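Local coordinates for protein parvulin 42 (Trypanosoma brucei brucei, PDB 6GMP) that probably catalyses cis-trans isomerisation of the peptide bond before proline, through its parvulin-type domain, and binds mRNA, at residues E5-D17 and S70-V84. Sequence-based numbering, arbitrary orientation. Where two conformers were deposited one is given.
Sequences ERHFYHVLVKHKD and SECGSAKRDGDLGMV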
ATOM      1  N   GLU A   5      -3.266  -7.549  17.593  1.00 42.04           N
ATOM      2  CA  GLU A   5      -3.462  -6.245  16.964  1.00 37.22           C
ATOM      3  C   GLU A   5      -2.129  -5.585  16.619  1.00 36.19           C
ATOM      4  O   GLU A   5      -1.305  -5.355  17.507  1.00 44.42           O
ATOM      5  CB  GLU A   5      -4.237  -5.310  17.896  1.00 66.63           C
ATOM      6  CG  GLU A   5      -5.665  -5.038  17.465  1.00 67.03           C
ATOM      7  CD  GLU A   5      -6.342  -3.972  18.309  1.00 65.43           C
ATOM      8  OE1 GLU A   5      -5.635  -3.200  18.993  1.00 54.20           O
ATOM      9  OE2 GLU A   5      -7.588  -3.907  18.290  1.00 72.83           O
ATOM     10  N   ARG A   6      -1.932  -5.278  15.340  1.00 34.82           N
ATOM     11  CA  ARG A   6      -0.769  -4.509  14.906  1.00 36.24           C
ATOM     12  C   ARG A   6      -1.221  -3.345  14.045  1.00 34.77           C
ATOM     13  O   ARG A   6      -2.246  -3.411  13.366  1.00 32.68           O
ATOM     14  CB  ARG A   6       0.229  -5.388  14.152  1.00 32.69           C
ATOM     15  CG  ARG A   6       0.993  -6.325  15.059  1.00 40.09           C
ATOM     16  CD  ARG A   6       1.899  -7.272  14.290  1.00 40.42           C
ATOM     17  NE  ARG A   6       2.402  -8.322  15.170  1.00 45.58           N
ATOM     18  CZ  ARG A   6       3.039  -9.411  14.760  1.00 47.40           C
ATOM     19  NH1 ARG A   6       3.265  -9.618  13.473  1.00 44.33           N
ATOM     20  NH2 ARG A   6       3.447 -10.304  15.648  1.00 55.66           N
ATOM     21  N   HIS A   7      -0.439  -2.275  14.095  1.00 29.18           N
ATOM     22  CA  HIS A   7      -0.764  -1.030  13.421  1.00 27.56           C
ATOM     23  C   HIS A   7      -0.062  -0.970  12.069  1.00 25.09           C
ATOM     24  O   HIS A   7       1.173  -1.014  12.003  1.00 26.67           O
ATOM     25  CB  HIS A   7      -0.312   0.133  14.301  1.00 28.15           C
ATOM     26  CG  HIS A   7      -0.756   1.474  13.814  1.00 29.43           C
ATOM     27  ND1 HIS A   7      -0.397   2.647  14.445  1.00 33.64           N
ATOM     28  CD2 HIS A   7      -1.539   1.831  12.770  1.00 28.45           C
ATOM     29  CE1 HIS A   7      -0.929   3.670  13.801  1.00 32.94           C
ATOM     30  NE2 HIS A   7      -1.635   3.201  12.786  1.00 28.04           N
ATOM     31  N   PHE A   8      -0.852  -0.873  11.000  1.00 23.88           N
ATOM     32  CA  PHE A   8      -0.320  -0.807   9.649  1.00 23.25           C
ATOM     33  C   PHE A   8      -0.722   0.463   8.923  1.00 23.02           C
ATOM     34  O   PHE A   8      -1.761   1.061   9.222  1.00 22.68           O
ATOM     35  CB  PHE A   8      -0.794  -2.006   8.825  1.00 24.69           C
ATOM     36  CG  PHE A   8      -0.378  -3.329   9.386  1.00 25.30           C
ATOM     37  CD1 PHE A   8       0.911  -3.810   9.213  1.00 23.09           C
ATOM     38  CD2 PHE A   8      -1.296  -4.102  10.073  1.00 29.13           C
ATOM     39  CE1 PHE A   8       1.274  -5.047   9.722  1.00 24.50           C
ATOM     40  CE2 PHE A   8      -0.942  -5.334  10.591  1.00 32.04           C
ATOM     41  CZ  PHE A   8       0.348  -5.809  10.419  1.00 27.29           C
ATOM     42  N   TYR A   9       0.128   0.850   7.973  1.00 21.29           N
ATOM     43  CA  TYR A   9      -0.220   1.788   6.913  1.00 20.19           C
ATOM     44  C   TYR A   9      -0.045   1.048   5.593  1.00 20.35           C
ATOM     45  O   TYR A   9       0.643   0.031   5.538  1.00 20.58           O
ATOM     46  CB  TYR A   9       0.729   2.990   6.887  1.00 21.37           C
ATOM     47  CG  TYR A   9       0.464   4.079   7.892  1.00 21.54           C
ATOM     48  CD1 TYR A   9       0.452   3.819   9.254  1.00 22.53           C
ATOM     49  CD2 TYR A   9       0.243   5.390   7.469  1.00 22.18           C
ATOM     50  CE1 TYR A   9       0.221   4.829  10.166  1.00 25.36           C
ATOM     51  CE2 TYR A   9       0.009   6.401   8.374  1.00 22.42           C
ATOM     52  CZ  TYR A   9      -0.003   6.118   9.719  1.00 24.56           C
ATOM     53  OH  TYR A   9      -0.237   7.134  10.615  1.00 28.24           O
ATOM     54  N   HIS A  10      -0.641   1.554   4.519  1.00 20.63           N
ATOM     55  CA  HIS A  10      -0.314   0.999   3.204  1.00 18.48           C
ATOM     56  C   HIS A  10      -0.335   2.039   2.094  1.00 18.68           C
ATOM     57  O   HIS A  10      -0.897   3.127   2.242  1.00 20.44           O
ATOM     58  CB  HIS A  10      -1.168  -0.240   2.854  1.00 18.99           C
ATOM     59  CG  HIS A  10      -2.547   0.057   2.345  1.00 18.08           C
ATOM     60  ND1 HIS A  10      -3.260  -0.851   1.597  1.00 21.20           N
ATOM     61  CD2 HIS A  10      -3.349   1.139   2.484  1.00 21.25           C
ATOM     62  CE1 HIS A  10      -4.439  -0.345   1.288  1.00 20.62           C
ATOM     63  NE2 HIS A  10      -4.521   0.862   1.814  1.00 20.28           N
ATOM     64  N   VAL A  11       0.357   1.691   1.015  1.00 18.69           N
ATOM     65  CA  VAL A  11       0.223   2.337  -0.278  1.00 17.69           C
ATOM     66  C   VAL A  11      -0.520   1.355  -1.164  1.00 18.78           C
ATOM     67  O   VAL A  11      -0.180   0.164  -1.191  1.00 19.20           O
ATOM     68  CB  VAL A  11       1.598   2.573  -0.933  1.00 17.75           C
ATOM     69  CG1 VAL A  11       1.448   3.071  -2.372  1.00 23.03           C
ATOM     70  CG2 VAL A  11       2.413   3.558  -0.140  1.00 19.36           C
ATOM     71  N   LEU A  12      -1.508   1.849  -1.906  1.00 18.43           N
ATOM     72  CA  LEU A  12      -2.259   1.022  -2.853  1.00 16.82           C
ATOM     73  C   LEU A  12      -2.105   1.565  -4.267  1.00 15.80           C
ATOM     74  O   LEU A  12      -2.391   2.727  -4.524  1.00 18.67           O
ATOM     75  CB  LEU A  12      -3.746   0.978  -2.489  1.00 18.38           C
ATOM     76  CG  LEU A  12      -4.607   0.073  -3.366  1.00 19.04           C
ATOM     77  CD1 LEU A  12      -4.262  -1.393  -3.196  1.00 20.06           C
ATOM     78  CD2 LEU A  12      -6.083   0.281  -3.059  1.00 22.24           C
ATOM     79  N   VAL A  13      -1.650   0.698  -5.163  1.00 16.68           N
ATOM     80  CA  VAL A  13      -1.553   1.001  -6.580  1.00 18.71           C
ATOM     81  C   VAL A  13      -2.598   0.139  -7.277  1.00 18.22           C
ATOM     82  O   VAL A  13      -2.516  -1.085  -7.263  1.00 18.97           O
ATOM     83  CB  VAL A  13      -0.135   0.700  -7.113  1.00 18.74           C
ATOM     84  CG1 VAL A  13      -0.045   0.971  -8.602  1.00 21.27           C
ATOM     85  CG2 VAL A  13       0.893   1.540  -6.363  1.00 21.86           C
ATOM     86  N   LYS A  14      -3.587   0.778  -7.879  1.00 20.33           N
ATOM     87  CA  LYS A  14      -4.688   0.069  -8.508  1.00 20.19           C
ATOM     88  C   LYS A  14      -4.330  -0.301  -9.931  1.00 20.75           C
ATOM     89  O   LYS A  14      -3.311   0.130 -10.479  1.00 19.39           O
ATOM     90  CB  LYS A  14      -5.951   0.932  -8.463  1.00 23.48           C
ATOM     91  CG  LYS A  14      -6.478   1.126  -7.065  1.00 23.48           C
ATOM     92  CD  LYS A  14      -7.803   1.864  -7.054  1.00 24.83           C
ATOM     93  CE  LYS A  14      -8.305   2.035  -5.640  1.00 30.79           C
ATOM     94  NZ  LYS A  14      -9.762   2.349  -5.615  1.00 38.29           N
ATOM     95  N   HIS A  15      -5.183  -1.093 -10.560  1.00 19.55           N
ATOM     96  CA  HIS A  15      -5.073  -1.357 -11.981  1.00 19.48           C
ATOM     97  C   HIS A  15      -6.485  -1.518 -12.545  1.00 20.29           C
ATOM     98  O   HIS A  15      -7.462  -1.572 -11.771  1.00 19.48           O
ATOM     99  CB  HIS A  15      -4.203  -2.580 -12.273  1.00 19.11           C
ATOM    100  CG  HIS A  15      -4.639  -3.823 -11.567  1.00 19.80           C
ATOM    101  ND1 HIS A  15      -5.736  -4.552 -11.964  1.00 20.41           N
ATOM    102  CD2 HIS A  15      -4.112  -4.472 -10.505  1.00 20.92           C
ATOM    103  CE1 HIS A  15      -5.864  -5.608 -11.177  1.00 21.43           C
ATOM    104  NE2 HIS A  15      -4.897  -5.576 -10.279  1.00 21.79           N
ATOM    105  N   LYS A  16      -6.587  -1.608 -13.869  1.00 19.52           N
ATOM    106  CA  LYS A  16      -7.877  -1.577 -14.547  1.00 19.06           C
ATOM    107  C   LYS A  16      -8.810  -2.719 -14.169  1.00 24.11           C
ATOM    108  O   LYS A  16     -10.021  -2.614 -14.347  1.00 26.41           O
ATOM    109  CB  LYS A  16      -7.665  -1.602 -16.061  1.00 24.24           C
ATOM    110  CG  LYS A  16      -7.153  -2.935 -16.589  1.00 23.64           C
ATOM    111  CD  LYS A  16      -6.810  -2.891 -18.073  1.00 28.07           C
ATOM    112  CE  LYS A  16      -6.600  -4.294 -18.665  1.00 35.92           C
ATOM    113  NZ  LYS A  16      -7.817  -5.178 -18.603  1.00 33.19           N
ATOM    114  N   ASP A  17      -8.254  -3.813 -13.671  1.00 21.34           N
ATOM    115  CA  ASP A  17      -9.046  -5.007 -13.389  1.00 22.60           C
ATOM    116  C   ASP A  17      -9.562  -5.106 -11.951  1.00 23.72           C
ATOM    117  O   ASP A  17     -10.236  -6.081 -11.619  1.00 26.54           O
ATOM    118  CB  ASP A  17      -8.264  -6.273 -13.749  1.00 24.96           C
ATOM    119  CG  ASP A  17      -8.076  -6.438 -15.247  1.00 27.84           C
ATOM    120  OD1 ASP A  17      -8.855  -5.846 -16.021  1.00 32.81           O
ATOM    121  OD2 ASP A  17      -7.155  -7.182 -15.641  1.00 38.19           O
ATOM    122  N   SER A  70      -0.238   6.633  -3.468  1.00 17.76           N
ATOM    123  CA  SER A  70      -1.364   5.780  -3.089  1.00 19.43           C
ATOM    124  C   SER A  70      -2.657   6.248  -3.737  1.00 19.16           C
ATOM    125  O   SER A  70      -2.919   7.446  -3.867  1.00 18.51           O
ATOM    126  CB  SER A  70      -1.553   5.692  -1.585  1.00 17.96           C
ATOM    127  OG  SER A  70      -2.549   4.698  -1.337  1.00 17.73           O
ATOM    128  N   GLU A  71      -3.474   5.278  -4.118  1.00 18.32           N
ATOM    129  CA  GLU A  71      -4.756   5.514  -4.764  1.00 20.02           C
ATOM    130  C   GLU A  71      -5.918   5.041  -3.879  1.00 18.68           C
ATOM    131  O   GLU A  71      -7.062   5.025  -4.306  1.00 20.88           O
ATOM    132  CB  GLU A  71      -4.759   4.834  -6.140  1.00 19.03           C
ATOM    133  CG  GLU A  71      -3.781   5.527  -7.072  1.00 21.04           C
ATOM    134  CD  GLU A  71      -3.419   4.746  -8.310  1.00 20.60           C
ATOM    135  OE1 GLU A  71      -3.743   3.544  -8.441  1.00 22.89           O
ATOM    136  OE2 GLU A  71      -2.766   5.353  -9.185  1.00 22.97           O
ATOM    137  N   CYS A  72      -5.591   4.683  -2.638  1.00 19.75           N
ATOM    138  CA  CYS A  72      -6.579   4.254  -1.658  1.00 19.37           C
ATOM    139  C   CYS A  72      -7.162   5.444  -0.914  1.00 22.40           C
ATOM    140  O   CYS A  72      -6.475   6.442  -0.690  1.00 22.99           O
ATOM    141  CB  CYS A  72      -5.921   3.308  -0.653  1.00 20.64           C
ATOM    142  SG  CYS A  72      -7.017   2.701   0.643  1.00 21.73           S
ATOM    143  N   GLY A  73      -8.416   5.331  -0.501  1.00 21.28           N
ATOM    144  CA  GLY A  73      -9.039   6.366   0.299  1.00 23.46           C
ATOM    145  C   GLY A  73      -8.304   6.614   1.601  1.00 21.72           C
ATOM    146  O   GLY A  73      -8.387   7.723   2.152  1.00 23.90           O
ATOM    147  N   SER A  74      -7.584   5.612   2.092  1.00 21.50           N
ATOM    148  CA  SER A  74      -6.801   5.776   3.318  1.00 22.07           C
ATOM    149  C   SER A  74      -5.741   6.864   3.179  1.00 22.33           C
ATOM    150  O   SER A  74      -5.199   7.336   4.180  1.00 24.12           O
ATOM    151  CB  SER A  74      -6.132   4.470   3.724  1.00 22.66           C
ATOM    152  OG  SER A  74      -5.225   4.028   2.739  1.00 20.77           O
ATOM    153  N   ALA A  75      -5.449   7.277   1.952  1.00 22.17           N
ATOM    154  CA  ALA A  75      -4.485   8.351   1.747  1.00 22.76           C
ATOM    155  C   ALA A  75      -4.970   9.660   2.382  1.00 23.06           C
ATOM    156  O   ALA A  75      -4.161  10.559   2.624  1.00 25.14           O
ATOM    157  CB  ALA A  75      -4.192   8.530   0.260  1.00 22.66           C
ATOM    158  N   LYS A  76      -6.264   9.776   2.683  1.00 24.35           N
ATOM    159  CA  LYS A  76      -6.774  10.986   3.322  0.54 24.79           C
ATOM    160  C   LYS A  76      -6.278  11.091   4.763  1.00 25.34           C
ATOM    161  O   LYS A  76      -6.393  12.147   5.387  1.00 27.07           O
ATOM    162  CB  LYS A  76      -8.305  11.047   3.265  0.54 30.19           C
ATOM    163  CG  LYS A  76      -9.025  10.163   4.270  0.54 37.18           C
ATOM    164  CD  LYS A  76     -10.541  10.332   4.168  0.54 43.68           C
ATOM    165  CE  LYS A  76     -11.209   9.148   3.482  0.54 48.45           C
ATOM    166  NZ  LYS A  76     -10.890   9.055   2.030  0.54 48.40           N
ATOM    167  N   ARG A  77      -5.740   9.991   5.285  1.00 25.73           N
ATOM    168  CA  ARG A  77      -5.080  10.000   6.591  1.00 28.96           C
ATOM    169  C   ARG A  77      -3.682   9.405   6.442  1.00 24.88           C
ATOM    170  O   ARG A  77      -3.187   8.670   7.297  1.00 24.62           O
ATOM    171  CB  ARG A  77      -5.897   9.261   7.656  1.00 35.04           C
ATOM    172  CG  ARG A  77      -7.071  10.060   8.235  1.00 50.39           C
ATOM    173  CD  ARG A  77      -6.662  11.456   8.743  1.00 63.91           C
ATOM    174  NE  ARG A  77      -7.278  12.507   7.935  1.00 71.17           N
ATOM    175  CZ  ARG A  77      -8.404  13.147   8.250  1.00 73.78           C
ATOM    176  NH1 ARG A  77      -9.051  12.874   9.376  1.00 75.94           N
ATOM    177  NH2 ARG A  77      -8.883  14.079   7.436  1.00 73.36           N
ATOM    178  N   ASP A  78      -3.050   9.752   5.327  1.00 22.68           N
ATOM    179  CA  ASP A  78      -1.658   9.387   5.047  1.00 21.87           C
ATOM    180  C   ASP A  78      -1.417   7.881   5.031  1.00 20.95           C
ATOM    181  O   ASP A  78      -0.289   7.426   5.223  1.00 20.60           O
ATOM    182  CB  ASP A  78      -0.692  10.087   6.020  1.00 20.84           C
ATOM    183  CG  ASP A  78      -0.337  11.510   5.588  1.00 26.34           C
ATOM    184  OD1 ASP A  78      -0.422  11.817   4.373  1.00 23.74           O
ATOM    185  OD2 ASP A  78       0.059  12.315   6.448  1.00 26.24           O
ATOM    186  N   GLY A  79      -2.471   7.125   4.741  1.00 21.01           N
ATOM    187  CA  GLY A  79      -2.374   5.695   4.526  1.00 20.89           C
ATOM    188  C   GLY A  79      -2.580   4.842   5.762  1.00 19.93           C
ATOM    189  O   GLY A  79      -2.384   3.629   5.716  1.00 21.36           O
ATOM    190  N   ASP A  80      -2.985   5.473   6.853  1.00 20.33           N
ATOM    191  CA  ASP A  80      -3.218   4.783   8.111  1.00 22.07           C
ATOM    192  C   ASP A  80      -4.380   3.797   8.004  1.00 23.96           C
ATOM    193  O   ASP A  80      -5.498   4.179   7.644  1.00 25.36           O
ATOM    194  CB  ASP A  80      -3.519   5.833   9.183  1.00 23.44           C
ATOM    195  CG  ASP A  80      -3.492   5.281  10.601  1.00 24.69           C
ATOM    196  OD1 ASP A  80      -3.166   4.093  10.815  1.00 25.91           O
ATOM    197  OD2 ASP A  80      -3.789   6.078  11.512  1.00 29.21           O
ATOM    198  N   LEU A  81      -4.107   2.532   8.324  1.00 22.26           N
ATOM    199  CA  LEU A  81      -5.155   1.511   8.425  1.00 24.32           C
ATOM    200  C   LEU A  81      -5.555   1.221   9.868  1.00 28.34           C
ATOM    201  O   LEU A  81      -6.445   0.404  10.103  1.00 30.27           O
ATOM    202  CB  LEU A  81      -4.672   0.217   7.769  1.00 23.97           C
ATOM    203  CG  LEU A  81      -4.344   0.324   6.279  1.00 21.30           C
ATOM    204  CD1 LEU A  81      -3.820  -1.011   5.742  1.00 23.76           C
ATOM    205  CD2 LEU A  81      -5.550   0.796   5.487  1.00 26.00           C
ATOM    206  N   GLY A  82      -4.906   1.874  10.830  1.00 24.59           N
ATOM    207  CA  GLY A  82      -5.187   1.649  12.237  1.00 25.19           C
ATOM    208  C   GLY A  82      -4.758   0.263  12.674  1.00 30.82           C
ATOM    209  O   GLY A  82      -3.925  -0.385  12.032  1.00 27.64           O
ATOM    210  N   MET A  83      -5.348  -0.197  13.771  1.00 31.50           N
ATOM    211  CA  MET A  83      -5.033  -1.507  14.322  1.00 33.36           C
ATOM    212  C   MET A  83      -5.797  -2.595  13.578  1.00 35.08           C
ATOM    213  O   MET A  83      -7.007  -2.482  13.371  1.00 35.86           O
ATOM    214  CB  MET A  83      -5.419  -1.568  15.796  1.00 35.20           C
ATOM    215  CG  MET A  83      -4.818  -0.482  16.679  1.00 39.89           C
ATOM    216  SD  MET A  83      -3.015  -0.401  16.689  1.00 50.19           S
ATOM    217  CE  MET A  83      -2.555  -2.112  16.878  1.00 53.05           C
ATOM    218  N   VAL A  84      -5.090  -3.656  13.201  1.00 34.76           N
ATOM    219  CA  VAL A  84      -5.676  -4.759  12.450  1.00 35.41           C
ATOM    220  C   VAL A  84      -5.375  -6.087  13.131  1.00 36.75           C
ATOM    221  O   VAL A  84      -4.219  -6.392  13.417  1.00 36.58           O
ATOM    222  CB  VAL A  84      -5.109  -4.809  11.023  1.00 35.56           C
ATOM    223  CG1 VAL A  84      -5.698  -5.988  10.249  1.00 40.81           C
ATOM    224  CG2 VAL A  84      -5.365  -3.489  10.300  1.00 38.09           C
TER
HETATM  225  O   HOH W   1      -2.904   4.781   1.263  1.00 19.44           O
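M83 packs against H7 near the start of strand 6-13: the bent M83 chain lays its CE 3.5 Å from H7 N, while SD approaches the H7 ring obliquely. On the same sheet face, H7 NE2 donates to D80 OD1 at 2.7 Å, with the oxygen in the ring plane; G82 N reaches that oxygen from the opposite face of the carboxylate, closing an Asx turn. D80 CA sits over the centre of the Y9 ring, 3.5 Å from its centroid, and the D80 carboxylate lies nearly parallel to this ring. Farther along, a chi1 of 80° turns the H10 ring towards L81, C72 and S74. L81 CD1 makes a CH-pi contact over one face of the H10 ring, 4.0 Å from its centroid, whereas C72 SG and S74 OG lie at the ring edge, C72 SG 3.3 Å from H10 NE2. H10 ND1 is hydrogen-bonded to H116 ND1. E71 holds the end of the strand and the residue just beyond it: E71 N donates to L12 O (2.8 Å), and E71 OE1 accepts from K14 N (2.8 Å) while also salt-bridged to R35. Strand 80-84, at the edge of the four-stranded parvulin sheet, pairs antiparallel at 158° with the inner strand 6-13; H10 and H116 fit the dual-histidine motif of the parvulin active site, with C72 beside H10, consistent with the cysteine of Pin1-type parvulins.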